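PDB 3T61: gluconokinase from Sinorhizobium meliloti, which probably phosphorylates D-gluconate with ATP, giving 6-phospho-D-gluconate and ADP. Local coordinates for residues I21-S29 against L141-P151; I38-G49 against R86-S94. All blocks are in the same frame, centred on the assembly; numbering follows the deposited sequence.

Contact 1 (I21-S29 against L141-P151); sequences IVVMGVSGS and LQTQLETLEDP. With PO4 (phosphate ion), chain C.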
ATOM      1  N   ILE A  21     -21.778  -4.882  -3.188  1.00 34.95           N
ATOM      2  CA  ILE A  21     -21.754  -3.667  -2.379  1.00 32.95           C
ATOM      3  C   ILE A  21     -20.352  -3.066  -2.266  1.00 30.76           C
ATOM      4  O   ILE A  21     -19.399  -3.769  -1.937  1.00 28.04           O
ATOM      5  CB  ILE A  21     -22.209  -3.941  -0.917  1.00 34.42           C
ATOM      6  CG1 ILE A  21     -23.523  -4.719  -0.885  1.00 35.99           C
ATOM      7  CG2 ILE A  21     -22.328  -2.626  -0.157  1.00 32.70           C
ATOM      8  CD1 ILE A  21     -24.667  -3.994  -1.511  1.00 38.95           C
ATOM      9  N   VAL A  22     -20.231  -1.769  -2.532  1.00 28.38           N
ATOM     10  CA  VAL A  22     -18.955  -1.095  -2.367  1.00 26.87           C
ATOM     11  C   VAL A  22     -19.065  -0.179  -1.140  1.00 27.27           C
ATOM     12  O   VAL A  22     -19.975   0.651  -1.068  1.00 27.36           O
ATOM     13  CB  VAL A  22     -18.591  -0.209  -3.575  1.00 26.91           C
ATOM     14  CG1 VAL A  22     -17.356   0.644  -3.228  1.00 26.80           C
ATOM     15  CG2 VAL A  22     -18.300  -1.068  -4.809  1.00 28.87           C
ATOM     16  N   VAL A  23     -18.170  -0.339  -0.167  1.00 24.77           N
ATOM     17  CA  VAL A  23     -18.174   0.540   1.005  1.00 23.20           C
ATOM     18  C   VAL A  23     -17.083   1.558   0.691  1.00 23.39           C
ATOM     19  O   VAL A  23     -15.907   1.207   0.622  1.00 24.30           O
ATOM     20  CB  VAL A  23     -17.846  -0.228   2.315  1.00 24.27           C
ATOM     21  CG1 VAL A  23     -17.989   0.710   3.530  1.00 21.35           C
ATOM     22  CG2 VAL A  23     -18.789  -1.422   2.466  1.00 23.65           C
HETATM   23  N   MSE A  24     -17.490   2.808   0.473  1.00 22.24           N
HETATM   24  CA  MSE A  24     -16.583   3.891   0.110  1.00 21.88           C
HETATM   25  C   MSE A  24     -16.383   4.926   1.215  1.00 23.84           C
HETATM   26  O   MSE A  24     -16.944   4.814   2.303  1.00 22.49           O
HETATM   27  CB  MSE A  24     -17.097   4.596  -1.151  1.00 22.41           C
HETATM   28  CG  MSE A  24     -18.407   5.340  -0.907  1.00 22.08           C
HETATM   29 SE   MSE A  24     -19.027   6.306  -2.421  1.00 33.05          SE
HETATM   30  CE  MSE A  24     -17.792   7.772  -2.262  1.00 21.40           C
ATOM     31  N   GLY A  25     -15.581   5.943   0.912  1.00 22.84           N
ATOM     32  CA  GLY A  25     -15.288   6.976   1.886  1.00 25.08           C
ATOM     33  C   GLY A  25     -13.782   7.172   1.941  1.00 26.01           C
ATOM     34  O   GLY A  25     -13.035   6.274   1.526  1.00 22.21           O
ATOM     35  N   VAL A  26     -13.334   8.325   2.446  1.00 24.57           N
ATOM     36  CA  VAL A  26     -11.904   8.634   2.521  1.00 24.61           C
ATOM     37  C   VAL A  26     -11.129   7.661   3.392  1.00 26.70           C
ATOM     38  O   VAL A  26     -11.711   6.896   4.165  1.00 25.20           O
ATOM     39  CB  VAL A  26     -11.627  10.074   3.054  1.00 24.57           C
ATOM     40  CG1 VAL A  26     -12.264  11.110   2.130  1.00 24.19           C
ATOM     41  CG2 VAL A  26     -12.145  10.216   4.491  1.00 21.99           C
ATOM     42  N   SER A  27      -9.807   7.700   3.258  1.00 27.12           N
ATOM     43  CA  SER A  27      -8.937   6.825   4.027  1.00 30.54           C
ATOM     44  C   SER A  27      -9.156   7.076   5.513  1.00 30.06           C
ATOM     45  O   SER A  27      -9.241   8.227   5.942  1.00 27.80           O
ATOM     46  CB  SER A  27      -7.475   7.083   3.663  1.00 31.84           C
ATOM     47  OG  SER A  27      -6.722   5.877   3.762  1.00 38.95           O
ATOM     48  N   GLY A  28      -9.274   5.994   6.280  1.00 29.29           N
ATOM     49  CA  GLY A  28      -9.492   6.107   7.713  1.00 30.10           C
ATOM     50  C   GLY A  28     -10.944   6.220   8.158  1.00 30.47           C
ATOM     51  O   GLY A  28     -11.221   6.353   9.355  1.00 29.31           O
ATOM     52  N   SER A  29     -11.875   6.172   7.210  1.00 28.19           N
ATOM     53  CA  SER A  29     -13.299   6.275   7.538  1.00 27.18           C
ATOM     54  C   SER A  29     -13.864   4.972   8.090  1.00 26.60           C
ATOM     55  O   SER A  29     -14.934   4.962   8.688  1.00 27.73           O
ATOM     56  CB  SER A  29     -14.095   6.706   6.303  1.00 26.74           C
ATOM     57  OG  SER A  29     -13.908   5.784   5.239  1.00 25.08           O
ATOM     58  N   LEU A 141      -5.278  13.450   4.912  1.00 39.67           N
ATOM     59  CA  LEU A 141      -6.714  13.564   5.134  1.00 40.16           C
ATOM     60  C   LEU A 141      -7.356  14.724   4.370  1.00 39.13           C
ATOM     61  O   LEU A 141      -8.406  14.556   3.755  1.00 36.60           O
ATOM     62  CB  LEU A 141      -7.008  13.701   6.633  1.00 40.30           C
ATOM     63  CG  LEU A 141      -8.489  13.741   7.034  1.00 43.51           C
ATOM     64  CD1 LEU A 141      -9.239  12.538   6.449  1.00 41.72           C
ATOM     65  CD2 LEU A 141      -8.596  13.764   8.554  1.00 41.49           C
ATOM     66  N   GLN A 142      -6.728  15.894   4.388  1.00 38.49           N
ATOM     67  CA  GLN A 142      -7.295  17.040   3.690  1.00 39.94           C
ATOM     68  C   GLN A 142      -7.374  16.803   2.187  1.00 38.18           C
ATOM     69  O   GLN A 142      -8.368  17.139   1.546  1.00 36.76           O
ATOM     70  CB  GLN A 142      -6.486  18.295   4.016  1.00 43.17           C
ATOM     71  CG  GLN A 142      -6.411  18.523   5.520  1.00 50.51           C
ATOM     72  CD  GLN A 142      -5.824  19.863   5.909  1.00 53.70           C
ATOM     73  OE1 GLN A 142      -4.722  20.222   5.494  1.00 55.72           O
ATOM     74  NE2 GLN A 142      -6.561  20.609   6.725  1.00 55.70           N
ATOM     75  N   THR A 143      -6.334  16.201   1.627  1.00 37.12           N
ATOM     76  CA  THR A 143      -6.315  15.909   0.204  1.00 37.55           C
ATOM     77  C   THR A 143      -7.426  14.912  -0.155  1.00 36.35           C
ATOM     78  O   THR A 143      -8.059  15.035  -1.205  1.00 35.87           O
ATOM     79  CB  THR A 143      -4.938  15.365  -0.210  1.00 38.04           C
ATOM     80  OG1 THR A 143      -3.973  16.414  -0.083  1.00 38.35           O
ATOM     81  CG2 THR A 143      -4.957  14.874  -1.639  1.00 36.66           C
ATOM     82  N   GLN A 144      -7.661  13.936   0.717  1.00 34.98           N
ATOM     83  CA  GLN A 144      -8.723  12.947   0.502  1.00 36.63           C
ATOM     84  C   GLN A 144     -10.049  13.701   0.435  1.00 36.35           C
ATOM     85  O   GLN A 144     -10.846  13.529  -0.495  1.00 34.80           O
ATOM     86  CB  GLN A 144      -8.805  11.966   1.674  1.00 36.55           C
ATOM     87  CG  GLN A 144      -7.703  10.927   1.772  1.00 38.52           C
ATOM     88  CD  GLN A 144      -7.840   9.824   0.746  1.00 36.29           C
ATOM     89  OE1 GLN A 144      -7.187   9.842  -0.290  1.00 37.43           O
ATOM     90  NE2 GLN A 144      -8.700   8.860   1.028  1.00 34.25           N
ATOM     91  N   LEU A 145     -10.271  14.544   1.438  1.00 35.20           N
ATOM     92  CA  LEU A 145     -11.495  15.323   1.526  1.00 35.59           C
ATOM     93  C   LEU A 145     -11.697  16.278   0.361  1.00 34.85           C
ATOM     94  O   LEU A 145     -12.818  16.464  -0.086  1.00 34.03           O
ATOM     95  CB  LEU A 145     -11.528  16.081   2.854  1.00 34.69           C
ATOM     96  CG  LEU A 145     -11.560  15.145   4.063  1.00 35.19           C
ATOM     97  CD1 LEU A 145     -11.432  15.954   5.349  1.00 37.00           C
ATOM     98  CD2 LEU A 145     -12.857  14.336   4.044  1.00 34.98           C
ATOM     99  N   GLU A 146     -10.627  16.888  -0.135  1.00 36.74           N
ATOM    100  CA  GLU A 146     -10.767  17.798  -1.268  1.00 39.19           C
ATOM    101  C   GLU A 146     -11.075  16.985  -2.523  1.00 38.68           C
ATOM    102  O   GLU A 146     -11.798  17.431  -3.402  1.00 38.69           O
ATOM    103  CB  GLU A 146      -9.479  18.595  -1.491  1.00 41.62           C
ATOM    104  CG  GLU A 146      -9.016  19.385  -0.284  1.00 47.18           C
ATOM    105  CD  GLU A 146      -7.720  20.149  -0.534  1.00 50.21           C
ATOM    106  OE1 GLU A 146      -6.735  19.538  -1.011  1.00 51.10           O
ATOM    107  OE2 GLU A 146      -7.687  21.361  -0.243  1.00 52.40           O
ATOM    108  N   THR A 147     -10.527  15.780  -2.595  1.00 39.08           N
ATOM    109  CA  THR A 147     -10.745  14.921  -3.752  1.00 39.48           C
ATOM    110  C   THR A 147     -12.137  14.288  -3.739  1.00 39.00           C
ATOM    111  O   THR A 147     -12.715  14.026  -4.796  1.00 38.42           O
ATOM    112  CB  THR A 147      -9.667  13.815  -3.817  1.00 39.45           C
ATOM    113  OG1 THR A 147      -8.373  14.427  -3.881  1.00 39.61           O
ATOM    114  CG2 THR A 147      -9.868  12.931  -5.040  1.00 38.40           C
ATOM    115  N   LEU A 148     -12.678  14.060  -2.545  1.00 37.92           N
ATOM    116  CA  LEU A 148     -14.002  13.455  -2.409  1.00 37.80           C
ATOM    117  C   LEU A 148     -15.119  14.265  -3.061  1.00 38.00           C
ATOM    118  O   LEU A 148     -15.294  15.458  -2.794  1.00 38.87           O
ATOM    119  CB  LEU A 148     -14.360  13.240  -0.931  1.00 35.31           C
ATOM    120  CG  LEU A 148     -15.806  12.777  -0.668  1.00 34.50           C
ATOM    121  CD1 LEU A 148     -16.019  11.371  -1.198  1.00 32.28           C
ATOM    122  CD2 LEU A 148     -16.108  12.822   0.812  1.00 33.11           C
ATOM    123  N   GLU A 149     -15.865  13.600  -3.929  1.00 36.92           N
ATOM    124  CA  GLU A 149     -17.002  14.204  -4.594  1.00 37.37           C
ATOM    125  C   GLU A 149     -18.186  13.479  -3.971  1.00 37.23           C
ATOM    126  O   GLU A 149     -18.383  12.284  -4.209  1.00 33.96           O
ATOM    127  CB  GLU A 149     -16.937  13.950  -6.098  1.00 37.71           C
ATOM    128  CG  GLU A 149     -15.949  14.847  -6.816  1.00 38.72           C
ATOM    129  CD  GLU A 149     -15.576  14.330  -8.192  1.00 38.66           C
ATOM    130  OE1 GLU A 149     -16.443  13.764  -8.885  1.00 37.43           O
ATOM    131  OE2 GLU A 149     -14.408  14.502  -8.581  1.00 39.94           O
ATOM    132  N   ASP A 150     -18.951  14.203  -3.153  1.00 36.92           N
ATOM    133  CA  ASP A 150     -20.098  13.633  -2.451  1.00 36.84           C
ATOM    134  C   ASP A 150     -21.018  12.812  -3.345  1.00 35.50           C
ATOM    135  O   ASP A 150     -21.568  13.316  -4.325  1.00 34.83           O
ATOM    136  CB  ASP A 150     -20.904  14.735  -1.762  1.00 39.74           C
ATOM    137  CG  ASP A 150     -21.827  14.186  -0.692  1.00 42.10           C
ATOM    138  OD1 ASP A 150     -22.695  13.351  -1.020  1.00 39.61           O
ATOM    139  OD2 ASP A 150     -21.676  14.582   0.482  1.00 47.02           O
ATOM    140  N   PRO A 151     -21.203  11.526  -3.007  1.00 34.79           N
ATOM    141  CA  PRO A 151     -22.057  10.614  -3.777  1.00 34.76           C
ATOM    142  C   PRO A 151     -23.552  10.707  -3.501  1.00 34.68           C
ATOM    143  O   PRO A 151     -24.354  10.193  -4.272  1.00 35.30           O
ATOM    144  CB  PRO A 151     -21.509   9.249  -3.402  1.00 32.66           C
ATOM    145  CG  PRO A 151     -21.194   9.447  -1.938  1.00 34.57           C
ATOM    146  CD  PRO A 151     -20.507  10.805  -1.924  1.00 33.17           C
TER
HETATM  147  P   PO4 C 300     -10.308   2.615   5.959  1.00 28.23           P
HETATM  148  O1  PO4 C 300     -10.424   0.960   5.926  1.00 32.92           O
HETATM  149  O2  PO4 C 300     -11.479   3.335   5.091  1.00 31.49           O
HETATM  150  O3  PO4 C 300     -10.512   3.013   7.459  1.00 34.71           O
HETATM  151  O4  PO4 C 300      -8.929   3.178   5.346  1.00 34.62           O
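Val-26 and Met-24, where strand 21-24 runs out into the phosphate-binding loop, pack against the end of helix 138-147 and the loop after it in a buried, mainly apolar contact. The methyl CG1 of Val-26, placed anti to its own carbonyl carbon (chi1 -60°), lies 3.6 Å from CB of Gln-144, the two side chains running past each other in opposite directions, and 3.8 Å from CD2 of Leu-145, whose side chain it crosses nearly at a right angle. The other methyl, CG2, faces CD1 of Leu-141. At the end of the strand, before Gly-25, selenomethionine Met-24 bends at its last torsion (chi3 -77°) and meets Pro-151 tip to tip, with CE 3.8 Å from the ring atom CG; CD1 of Leu-148 approaches the same methyl. Gln-144 folds over so that the end of its side chain lies against Ser-27. An alanine in place of Gln-144 would keep the CB contact with Val-26 but would probably open a gap beside Ser-27 CB, where the longer side chain now packs. Ser-29 N closes the type II turn from Val-26 on Val-26 O, and Ser-29 OG adds a second bond to the same oxygen (2.7 Å). Within this turn, Gly-28 N gives phosphate O4 a nearly straight bond of 3.0 Å, and Gly-30, Lys-31 and Ser-32 also bind this ion. Ser-27 OG bonds Ser-62 of the second subunit. Strand, glycine-rich turn and amide-bound anion fit a P-loop (Walker A), in a protein thought to bind ATP.

Contact 2 (I38-G49 against R86-S94); sequences IAEACGYPFIEG and REPVVVSCS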
ATOM      1  N   ILE A  38     -20.713  -5.966   7.113  1.00 32.18           N
ATOM      2  CA  ILE A  38     -21.776  -6.063   6.115  1.00 33.55           C
ATOM      3  C   ILE A  38     -21.696  -7.429   5.411  1.00 34.57           C
ATOM      4  O   ILE A  38     -22.695  -8.147   5.298  1.00 32.17           O
ATOM      5  CB  ILE A  38     -21.644  -4.980   5.002  1.00 34.73           C
ATOM      6  CG1 ILE A  38     -21.799  -3.570   5.579  1.00 34.96           C
ATOM      7  CG2 ILE A  38     -22.679  -5.243   3.900  1.00 31.35           C
ATOM      8  CD1 ILE A  38     -23.221  -3.155   5.860  1.00 41.66           C
ATOM      9  N   ALA A  39     -20.501  -7.764   4.929  1.00 35.41           N
ATOM     10  CA  ALA A  39     -20.266  -9.022   4.226  1.00 37.28           C
ATOM     11  C   ALA A  39     -20.662 -10.230   5.067  1.00 38.82           C
ATOM     12  O   ALA A  39     -21.336 -11.144   4.591  1.00 37.99           O
ATOM     13  CB  ALA A  39     -18.808  -9.130   3.831  1.00 34.00           C
ATOM     14  N   GLU A  40     -20.238 -10.239   6.322  1.00 39.92           N
ATOM     15  CA  GLU A  40     -20.567 -11.357   7.177  1.00 42.02           C
ATOM     16  C   GLU A  40     -22.079 -11.459   7.364  1.00 42.77           C
ATOM     17  O   GLU A  40     -22.650 -12.545   7.279  1.00 42.31           O
ATOM     18  CB  GLU A  40     -19.871 -11.209   8.523  1.00 42.35           C
ATOM     19  CG  GLU A  40     -20.065 -12.405   9.416  1.00 48.22           C
ATOM     20  CD  GLU A  40     -19.164 -12.376  10.631  1.00 50.51           C
ATOM     21  OE1 GLU A  40     -19.221 -11.386  11.391  1.00 51.81           O
ATOM     22  OE2 GLU A  40     -18.402 -13.346  10.824  1.00 53.53           O
ATOM     23  N   ALA A  41     -22.729 -10.325   7.603  1.00 42.87           N
ATOM     24  CA  ALA A  41     -24.171 -10.310   7.799  1.00 44.08           C
ATOM     25  C   ALA A  41     -24.935 -10.808   6.571  1.00 44.32           C
ATOM     26  O   ALA A  41     -25.966 -11.460   6.706  1.00 44.28           O
ATOM     27  CB  ALA A  41     -24.635  -8.899   8.172  1.00 43.10           C
ATOM     28  N   CYS A  42     -24.424 -10.518   5.377  1.00 45.27           N
ATOM     29  CA  CYS A  42     -25.091 -10.925   4.138  1.00 45.14           C
ATOM     30  C   CYS A  42     -24.652 -12.275   3.575  1.00 45.22           C
ATOM     31  O   CYS A  42     -25.202 -12.742   2.581  1.00 45.08           O
ATOM     32  CB  CYS A  42     -24.879  -9.868   3.053  1.00 44.81           C
ATOM     33  SG  CYS A  42     -25.460  -8.224   3.460  1.00 44.24           S
ATOM     34  N   GLY A  43     -23.666 -12.904   4.197  1.00 44.49           N
ATOM     35  CA  GLY A  43     -23.204 -14.173   3.675  1.00 44.23           C
ATOM     36  C   GLY A  43     -22.462 -13.983   2.361  1.00 44.49           C
ATOM     37  O   GLY A  43     -22.464 -14.863   1.505  1.00 44.79           O
ATOM     38  N   TYR A  44     -21.843 -12.818   2.186  1.00 43.44           N
ATOM     39  CA  TYR A  44     -21.073 -12.545   0.981  1.00 40.85           C
ATOM     40  C   TYR A  44     -19.612 -12.468   1.378  1.00 39.68           C
ATOM     41  O   TYR A  44     -19.283 -12.195   2.534  1.00 40.77           O
ATOM     42  CB  TYR A  44     -21.431 -11.194   0.353  1.00 40.63           C
ATOM     43  CG  TYR A  44     -22.877 -10.976  -0.030  1.00 40.24           C
ATOM     44  CD1 TYR A  44     -23.762 -12.046  -0.200  1.00 40.57           C
ATOM     45  CD2 TYR A  44     -23.352  -9.685  -0.261  1.00 37.37           C
ATOM     46  CE1 TYR A  44     -25.087 -11.822  -0.588  1.00 38.76           C
ATOM     47  CE2 TYR A  44     -24.656  -9.456  -0.649  1.00 36.98           C
ATOM     48  CZ  TYR A  44     -25.522 -10.521  -0.810  1.00 38.51           C
ATOM     49  OH  TYR A  44     -26.816 -10.265  -1.196  1.00 40.54           O
ATOM     50  N   PRO A  45     -18.708 -12.720   0.427  1.00 38.09           N
ATOM     51  CA  PRO A  45     -17.298 -12.631   0.794  1.00 37.14           C
ATOM     52  C   PRO A  45     -16.882 -11.157   0.754  1.00 35.97           C
ATOM     53  O   PRO A  45     -17.464 -10.351   0.019  1.00 34.37           O
ATOM     54  CB  PRO A  45     -16.612 -13.468  -0.278  1.00 37.84           C
ATOM     55  CG  PRO A  45     -17.468 -13.231  -1.473  1.00 38.48           C
ATOM     56  CD  PRO A  45     -18.872 -13.309  -0.913  1.00 38.14           C
ATOM     57  N   PHE A  46     -15.897 -10.802   1.564  1.00 34.63           N
ATOM     58  CA  PHE A  46     -15.418  -9.431   1.594  1.00 33.51           C
ATOM     59  C   PHE A  46     -14.064  -9.349   0.915  1.00 33.74           C
ATOM     60  O   PHE A  46     -13.197 -10.192   1.137  1.00 33.53           O
ATOM     61  CB  PHE A  46     -15.269  -8.940   3.036  1.00 32.04           C
ATOM     62  CG  PHE A  46     -14.573  -7.609   3.153  1.00 30.29           C
ATOM     63  CD1 PHE A  46     -15.201  -6.444   2.738  1.00 29.82           C
ATOM     64  CD2 PHE A  46     -13.279  -7.529   3.644  1.00 29.87           C
ATOM     65  CE1 PHE A  46     -14.551  -5.216   2.814  1.00 31.24           C
ATOM     66  CE2 PHE A  46     -12.613  -6.301   3.725  1.00 31.74           C
ATOM     67  CZ  PHE A  46     -13.252  -5.143   3.307  1.00 30.44           C
ATOM     68  N   ILE A  47     -13.888  -8.337   0.083  1.00 33.33           N
ATOM     69  CA  ILE A  47     -12.619  -8.128  -0.581  1.00 33.59           C
ATOM     70  C   ILE A  47     -12.106  -6.753  -0.179  1.00 34.52           C
ATOM     71  O   ILE A  47     -12.823  -5.757  -0.298  1.00 33.06           O
ATOM     72  CB  ILE A  47     -12.749  -8.172  -2.125  1.00 34.58           C
ATOM     73  CG1 ILE A  47     -13.085  -9.599  -2.581  1.00 33.06           C
ATOM     74  CG2 ILE A  47     -11.442  -7.689  -2.765  1.00 30.25           C
ATOM     75  CD1 ILE A  47     -13.468  -9.707  -4.041  1.00 35.89           C
ATOM     76  N   GLU A  48     -10.872  -6.694   0.314  1.00 34.83           N
ATOM     77  CA  GLU A  48     -10.306  -5.409   0.674  1.00 35.68           C
ATOM     78  C   GLU A  48      -9.727  -4.769  -0.579  1.00 34.39           C
ATOM     79  O   GLU A  48      -8.780  -5.291  -1.169  1.00 34.65           O
ATOM     80  CB  GLU A  48      -9.213  -5.556   1.729  1.00 38.28           C
ATOM     81  CG  GLU A  48      -8.681  -4.206   2.178  1.00 45.27           C
ATOM     82  CD  GLU A  48      -8.175  -4.219   3.603  1.00 50.06           C
ATOM     83  OE1 GLU A  48      -8.921  -4.695   4.491  1.00 51.45           O
ATOM     84  OE2 GLU A  48      -7.040  -3.751   3.832  1.00 51.74           O
ATOM     85  N   GLY A  49     -10.305  -3.640  -0.981  1.00 32.36           N
ATOM     86  CA  GLY A  49      -9.844  -2.943  -2.169  1.00 33.67           C
ATOM     87  C   GLY A  49      -8.355  -2.635  -2.213  1.00 34.14           C
ATOM     88  O   GLY A  49      -7.729  -2.772  -3.263  1.00 32.32           O
ATOM     89  N   ARG A  86     -20.614 -13.298 -10.803  1.00 62.11           N
ATOM     90  CA  ARG A  86     -22.028 -13.658 -10.721  1.00 64.38           C
ATOM     91  C   ARG A  86     -22.556 -13.410  -9.313  1.00 63.79           C
ATOM     92  O   ARG A  86     -23.448 -12.584  -9.105  1.00 64.17           O
ATOM     93  CB  ARG A  86     -22.239 -15.134 -11.074  1.00 67.95           C
ATOM     94  CG  ARG A  86     -22.282 -15.456 -12.560  1.00 71.20           C
ATOM     95  CD  ARG A  86     -22.764 -16.888 -12.757  1.00 74.61           C
ATOM     96  NE  ARG A  86     -22.976 -17.235 -14.159  1.00 77.31           N
ATOM     97  CZ  ARG A  86     -23.484 -18.394 -14.572  1.00 78.28           C
ATOM     98  NH1 ARG A  86     -23.833 -19.320 -13.688  1.00 78.13           N
ATOM     99  NH2 ARG A  86     -23.643 -18.628 -15.868  1.00 79.32           N
ATOM    100  N   GLU A  87     -21.996 -14.133  -8.348  1.00 62.33           N
ATOM    101  CA  GLU A  87     -22.405 -13.999  -6.957  1.00 60.98           C
ATOM    102  C   GLU A  87     -21.966 -12.653  -6.379  1.00 57.69           C
ATOM    103  O   GLU A  87     -20.906 -12.129  -6.725  1.00 56.82           O
ATOM    104  CB  GLU A  87     -21.824 -15.147  -6.133  1.00 63.84           C
ATOM    105  CG  GLU A  87     -22.223 -16.522  -6.655  1.00 68.19           C
ATOM    106  CD  GLU A  87     -21.654 -17.660  -5.828  1.00 70.48           C
ATOM    107  OE1 GLU A  87     -22.083 -17.834  -4.667  1.00 71.68           O
ATOM    108  OE2 GLU A  87     -20.771 -18.379  -6.346  1.00 72.39           O
ATOM    109  N   PRO A  88     -22.790 -12.078  -5.491  1.00 54.11           N
ATOM    110  CA  PRO A  88     -22.539 -10.791  -4.836  1.00 50.50           C
ATOM    111  C   PRO A  88     -21.272 -10.750  -3.991  1.00 47.11           C
ATOM    112  O   PRO A  88     -20.903 -11.732  -3.341  1.00 46.31           O
ATOM    113  CB  PRO A  88     -23.791 -10.588  -3.988  1.00 51.30           C
ATOM    114  CG  PRO A  88     -24.845 -11.293  -4.770  1.00 52.75           C
ATOM    115  CD  PRO A  88     -24.137 -12.569  -5.156  1.00 53.34           C
ATOM    116  N   VAL A  89     -20.612  -9.599  -4.001  1.00 42.55           N
ATOM    117  CA  VAL A  89     -19.402  -9.416  -3.220  1.00 39.04           C
ATOM    118  C   VAL A  89     -19.428  -8.039  -2.559  1.00 35.90           C
ATOM    119  O   VAL A  89     -20.088  -7.123  -3.046  1.00 34.45           O
ATOM    120  CB  VAL A  89     -18.128  -9.542  -4.120  1.00 38.63           C
ATOM    121  CG1 VAL A  89     -18.080  -8.414  -5.141  1.00 38.82           C
ATOM    122  CG2 VAL A  89     -16.889  -9.529  -3.270  1.00 38.50           C
ATOM    123  N   VAL A  90     -18.737  -7.906  -1.431  1.00 33.42           N
ATOM    124  CA  VAL A  90     -18.649  -6.623  -0.748  1.00 32.52           C
ATOM    125  C   VAL A  90     -17.200  -6.167  -0.865  1.00 31.88           C
ATOM    126  O   VAL A  90     -16.292  -6.870  -0.429  1.00 32.57           O
ATOM    127  CB  VAL A  90     -19.000  -6.731   0.741  1.00 32.48           C
ATOM    128  CG1 VAL A  90     -18.868  -5.370   1.381  1.00 29.24           C
ATOM    129  CG2 VAL A  90     -20.409  -7.288   0.918  1.00 31.41           C
ATOM    130  N   VAL A  91     -16.979  -4.994  -1.449  1.00 30.42           N
ATOM    131  CA  VAL A  91     -15.620  -4.496  -1.619  1.00 30.39           C
ATOM    132  C   VAL A  91     -15.394  -3.110  -1.042  1.00 30.28           C
ATOM    133  O   VAL A  91     -16.173  -2.198  -1.287  1.00 30.50           O
ATOM    134  CB  VAL A  91     -15.215  -4.413  -3.120  1.00 29.90           C
ATOM    135  CG1 VAL A  91     -13.783  -3.896  -3.241  1.00 27.67           C
ATOM    136  CG2 VAL A  91     -15.349  -5.780  -3.786  1.00 29.11           C
ATOM    137  N   SER A  92     -14.310  -2.961  -0.286  1.00 28.71           N
ATOM    138  CA  SER A  92     -13.956  -1.670   0.267  1.00 27.99           C
ATOM    139  C   SER A  92     -13.156  -0.929  -0.816  1.00 26.48           C
ATOM    140  O   SER A  92     -12.182  -1.445  -1.361  1.00 24.27           O
ATOM    141  CB  SER A  92     -13.123  -1.839   1.547  1.00 31.50           C
ATOM    142  OG  SER A  92     -11.927  -2.568   1.321  1.00 31.42           O
ATOM    143  N   CYS A  93     -13.591   0.282  -1.131  1.00 24.97           N
ATOM    144  CA  CYS A  93     -12.947   1.089  -2.142  1.00 23.88           C
ATOM    145  C   CYS A  93     -13.362   2.540  -1.941  1.00 23.92           C
ATOM    146  O   CYS A  93     -14.542   2.865  -2.017  1.00 21.94           O
ATOM    147  CB  CYS A  93     -13.369   0.596  -3.534  1.00 24.00           C
ATOM    148  SG  CYS A  93     -12.768   1.612  -4.874  1.00 26.06           S
ATOM    149  N   SER A  94     -12.388   3.408  -1.687  1.00 25.32           N
ATOM    150  CA  SER A  94     -12.650   4.826  -1.457  1.00 24.69           C
ATOM    151  C   SER A  94     -13.605   5.443  -2.482  1.00 24.79           C
ATOM    152  O   SER A  94     -14.471   6.242  -2.111  1.00 24.39           O
ATOM    153  CB  SER A  94     -11.328   5.602  -1.409  1.00 21.90           C
ATOM    154  OG  SER A  94     -10.485   5.260  -2.483  1.00 28.43           O
TER
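Strands 46-48 and 90-92 run parallel, their axes 4.8 Å apart at closest approach and 18° from each other, and pair Phe-46 with Val-90 and Ile-47 with Val-91. Val-90 bonds both ways, its N to Pro-45 O and its O to Ile-47 N (2.9 Å); Ser-92 N then reaches Ile-47 O. Before the strand, a Schellman motif at Gly-43 ends helix 31-42 and turns the chain toward Tyr-44. The Tyr-44 ring is sandwiched: Pro-88 CB sits over the centre of one face in a CH-pi contact (3.6 Å to the centroid), Cys-42 CB covers the opposite face, and Val-90 CG2 meets the edge. Its hydroxyl bonds Phe-17 O. Val-90 CG2 also lies 3.8 Å from Ala-39 CB, fitting the helix onto the sheet. On the other face of the sheet, Ile-47 CD1 touches Val-89 CG2 at 3.5 Å. Ser-92 CB and OG lie by CZ of Phe-46; Ser-92 OG, set between its backbone N and carbonyl carbon (chi1 59°), accepts a bond from Gly-49 N (3.0 Å). Glu-48 OE1 forms a salt bridge with Arg-59 of the second subunit. Apolar groups thus hold the start of this strand pair, while polar ones gather at its C-terminal end, where the side chain of Ser-92 lies about 6 Å from the bound phosphate.

How the contacts relate
From the N terminus the chain passes through strand 21-24 and the phosphate-binding loop, climbs helix 31-42 and enters strand 46-48. Contact 2 closes the first loop when strand 90-92 returns beside 46-48, after an excursion that is mostly helix. Contact 1 closes a longer loop of 111 residues as 141-151 comes back to 21-29, so contact 2 is nested within it. Strand 21-24 lies between 90-92 and 113-118 in the five-stranded parallel sheet, and probable backbone bonds from Ile-21 to Val-89 and Val-91 join the two contacts directly. Contact 2 thus builds one edge of the sheet; contact 1 ties the central strand and the loop after it to helix 138-147 and the chain that follows.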